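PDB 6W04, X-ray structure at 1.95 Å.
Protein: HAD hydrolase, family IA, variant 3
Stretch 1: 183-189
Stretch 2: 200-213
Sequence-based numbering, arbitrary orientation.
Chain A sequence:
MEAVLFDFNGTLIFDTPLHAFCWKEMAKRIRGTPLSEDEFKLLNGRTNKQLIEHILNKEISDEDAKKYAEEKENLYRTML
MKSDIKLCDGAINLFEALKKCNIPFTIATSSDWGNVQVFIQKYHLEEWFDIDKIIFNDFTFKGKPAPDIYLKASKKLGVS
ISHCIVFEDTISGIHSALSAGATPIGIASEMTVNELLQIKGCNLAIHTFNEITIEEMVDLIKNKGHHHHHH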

# COMPACT_ATOMS: atom_id res chain seq x y z
N THR A 183 -6.30 11.36 8.62
CA THR A 183 -7.48 10.59 9.01
C THR A 183 -7.61 9.35 8.13
O THR A 183 -7.82 9.48 6.91
CB THR A 183 -8.75 11.44 8.91
OG1 THR A 183 -8.67 12.51 9.86
CG2 THR A 183 -9.99 10.60 9.21
N PRO A 184 -7.46 8.14 8.68
CA PRO A 184 -7.42 6.95 7.83
C PRO A 184 -8.79 6.33 7.61
O PRO A 184 -9.66 6.33 8.49
CB PRO A 184 -6.53 5.99 8.64
CG PRO A 184 -6.90 6.31 10.09
CD PRO A 184 -7.29 7.80 10.11
N ILE A 185 -8.98 5.80 6.41
CA ILE A 185 -10.14 4.98 6.06
C ILE A 185 -9.60 3.63 5.61
O ILE A 185 -8.77 3.57 4.69
CB ILE A 185 -11.00 5.64 4.97
CG1 ILE A 185 -11.55 6.99 5.45
CG2 ILE A 185 -12.12 4.69 4.53
CD1 ILE A 185 -12.41 7.76 4.42
N GLY A 186 -10.03 2.56 6.27
CA GLY A 186 -9.48 1.25 5.97
C GLY A 186 -10.10 0.68 4.70
O GLY A 186 -11.26 0.94 4.38
N ILE A 187 -9.28 -0.05 3.95
CA ILE A 187 -9.73 -0.82 2.79
C ILE A 187 -9.70 -2.29 3.18
O ILE A 187 -8.64 -2.83 3.52
CB ILE A 187 -8.88 -0.56 1.54
CG1 ILE A 187 -9.04 0.89 1.05
CG2 ILE A 187 -9.27 -1.51 0.44
CD1 ILE A 187 -10.47 1.27 0.69
N ALA A 188 -10.87 -2.95 3.14
CA ALA A 188 -11.00 -4.32 3.64
C ALA A 188 -10.58 -5.36 2.59
O ALA A 188 -11.33 -6.26 2.22
CB ALA A 188 -12.43 -4.56 4.12
N SER A 189 -9.34 -5.25 2.12
CA SER A 189 -8.87 -6.23 1.13
C SER A 189 -8.38 -7.51 1.78
O SER A 189 -8.50 -8.59 1.19
CB SER A 189 -7.76 -5.65 0.25
OG SER A 189 -6.67 -5.23 1.06
N LYS A 200 -7.79 1.55 17.12
CA LYS A 200 -8.07 2.86 17.71
C LYS A 200 -7.65 3.97 16.74
O LYS A 200 -6.49 4.04 16.33
CB LYS A 200 -7.33 3.01 19.04
CG LYS A 200 -7.70 4.27 19.83
CD LYS A 200 -6.95 4.33 21.15
CE LYS A 200 -7.20 5.65 21.87
NZ LYS A 200 -6.36 5.79 23.09
N GLY A 201 -8.60 4.83 16.37
CA GLY A 201 -8.35 5.89 15.41
C GLY A 201 -8.77 5.57 13.99
O GLY A 201 -8.67 6.45 13.12
N CYS A 202 -9.22 4.34 13.73
CA CYS A 202 -9.83 3.99 12.45
C CYS A 202 -11.33 3.91 12.67
O CYS A 202 -11.81 3.03 13.39
CB CYS A 202 -9.30 2.66 11.91
SG CYS A 202 -10.10 2.16 10.34
N ASN A 203 -12.08 4.82 12.06
CA ASN A 203 -13.50 4.94 12.36
C ASN A 203 -14.38 4.73 11.14
O ASN A 203 -15.59 4.90 11.22
CB ASN A 203 -13.78 6.29 13.01
CG ASN A 203 -13.05 6.43 14.31
OD1 ASN A 203 -13.30 5.67 15.25
ND2 ASN A 203 -12.11 7.36 14.38
N LEU A 204 -13.79 4.34 10.02
CA LEU A 204 -14.54 4.00 8.82
C LEU A 204 -13.70 3.02 8.03
O LEU A 204 -12.49 3.21 7.90
CB LEU A 204 -14.86 5.25 7.98
CG LEU A 204 -15.87 5.05 6.86
CD1 LEU A 204 -17.28 4.95 7.42
CD2 LEU A 204 -15.79 6.19 5.86
N ALA A 205 -14.32 1.96 7.54
CA ALA A 205 -13.63 1.03 6.66
C ALA A 205 -14.62 0.59 5.59
O ALA A 205 -15.83 0.56 5.83
CB ALA A 205 -13.06 -0.17 7.43
N ILE A 206 -14.11 0.31 4.38
CA ILE A 206 -14.97 -0.03 3.25
C ILE A 206 -14.35 -1.18 2.47
O ILE A 206 -13.16 -1.48 2.59
CB ILE A 206 -15.20 1.18 2.31
CG1 ILE A 206 -13.86 1.66 1.75
CG2 ILE A 206 -15.97 2.27 3.04
CD1 ILE A 206 -13.94 2.87 0.84
N HIS A 207 -15.19 -1.80 1.64
CA HIS A 207 -14.72 -2.90 0.80
C HIS A 207 -14.10 -2.39 -0.49
O HIS A 207 -13.05 -2.87 -0.91
CB HIS A 207 -15.86 -3.88 0.50
CG HIS A 207 -16.34 -4.61 1.71
ND1 HIS A 207 -17.53 -4.30 2.34
CD2 HIS A 207 -15.79 -5.63 2.42
CE1 HIS A 207 -17.69 -5.10 3.38
NE2 HIS A 207 -16.66 -5.91 3.45
N THR A 208 -14.76 -1.42 -1.14
CA THR A 208 -14.28 -0.83 -2.39
C THR A 208 -14.56 0.67 -2.38
O THR A 208 -15.29 1.19 -1.53
CB THR A 208 -14.95 -1.44 -3.62
OG1 THR A 208 -16.24 -0.85 -3.80
CG2 THR A 208 -15.10 -2.94 -3.49
N PHE A 209 -14.00 1.39 -3.37
CA PHE A 209 -14.22 2.83 -3.41
C PHE A 209 -15.62 3.21 -3.88
O PHE A 209 -15.99 4.38 -3.78
CB PHE A 209 -13.14 3.50 -4.27
CG PHE A 209 -11.76 3.35 -3.68
CD1 PHE A 209 -11.29 4.27 -2.75
CD2 PHE A 209 -10.98 2.24 -3.98
CE1 PHE A 209 -10.04 4.12 -2.16
CE2 PHE A 209 -9.72 2.07 -3.39
CZ PHE A 209 -9.25 3.01 -2.49
N ASN A 210 -16.42 2.25 -4.36
CA ASN A 210 -17.84 2.51 -4.59
C ASN A 210 -18.58 2.88 -3.32
O ASN A 210 -19.66 3.47 -3.39
CB ASN A 210 -18.54 1.28 -5.20
CG ASN A 210 -18.08 0.99 -6.62
OD1 ASN A 210 -17.67 1.89 -7.35
ND2 ASN A 210 -18.16 -0.28 -7.01
N GLU A 211 -18.01 2.57 -2.15
CA GLU A 211 -18.71 2.71 -0.88
C GLU A 211 -18.38 4.00 -0.15
O GLU A 211 -18.79 4.18 0.99
CB GLU A 211 -18.40 1.51 0.00
CG GLU A 211 -18.80 0.17 -0.62
CD GLU A 211 -18.45 -1.00 0.28
OE1 GLU A 211 -17.56 -0.84 1.13
OE2 GLU A 211 -19.08 -2.07 0.13
N ILE A 212 -17.63 4.90 -0.78
CA ILE A 212 -17.24 6.16 -0.16
C ILE A 212 -17.60 7.30 -1.11
O ILE A 212 -17.54 7.15 -2.33
CB ILE A 212 -15.73 6.15 0.18
CG1 ILE A 212 -15.37 7.32 1.09
CG2 ILE A 212 -14.86 6.13 -1.08
CD1 ILE A 212 -16.03 7.28 2.43
N THR A 213 -18.01 8.43 -0.53
CA THR A 213 -18.26 9.66 -1.29
C THR A 213 -17.34 10.77 -0.80
O THR A 213 -16.79 10.72 0.31
CB THR A 213 -19.72 10.13 -1.17
OG1 THR A 213 -19.94 10.70 0.12
CG2 THR A 213 -20.68 8.97 -1.39
O HOH W 1 -11.09 6.91 10.47

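Stretch 2 approaches the 183-187 strand before it joins it, and Gly201 makes the first touch: its O lies 3.5 Å from Pro184 CG. With phi positive, a CB here would jam against the preceding carbonyl oxygen, so the turn itself calls for glycine. Cys202 follows, buried, its SG 4.1 Å from Gly186 N. Pro184 has no N-H to offer, but its carbonyl is still served: a water donates to Pro184 O (2.5 Å) and accepts from Asn203 N (2.8 Å), bridging Pro184 of the strand to Asn203 in the loop, where no direct backbone bond joins the two.

From Leu204 the pairing is direct and parallel. Leu204 O accepts from Gly186 N at 3.0 Å, while Leu204 CD2 lies 4.0 Å from Ile185 CD1. Ala205 sits beside Gly186, their CA atoms only 4.2 Å apart; a CB on Gly186 would come within about 3.4 Å of Ala205 CB and 3.7 Å of Cys202 SG, so close backbones go with small residues on this face. Ile206 N donates to Gly186 O at 2.9 Å, and Ile206 O accepts from Ala188 N at 2.8 Å; all three bonds are nearly straight. Thus stretch 1 bonds through alternate residues, Gly186 and Ala188.

The other face carries the bulk. Ile206 CG1 packs 3.6 Å from Ile187 CD1. His207 starts away from stretch 1, yet its ring swings back until CD2 is 3.9 Å from Ala188 CB, and its backbone N is held by Glu211 OE1 at 2.6 Å. That bond spans the 3-10 segment, within which Phe209 turns one ring face to Ile187 CD1, 4.2 Å from the ring centroid. Ile212 CD1 completes the apolar cluster, 4.2 Å from Ile185 CD1. The rule is compact: backbone bonds set the register, small residues admit close approach, and branched aliphatics, with Phe209, fill the face that carries Ile187 and Ile206.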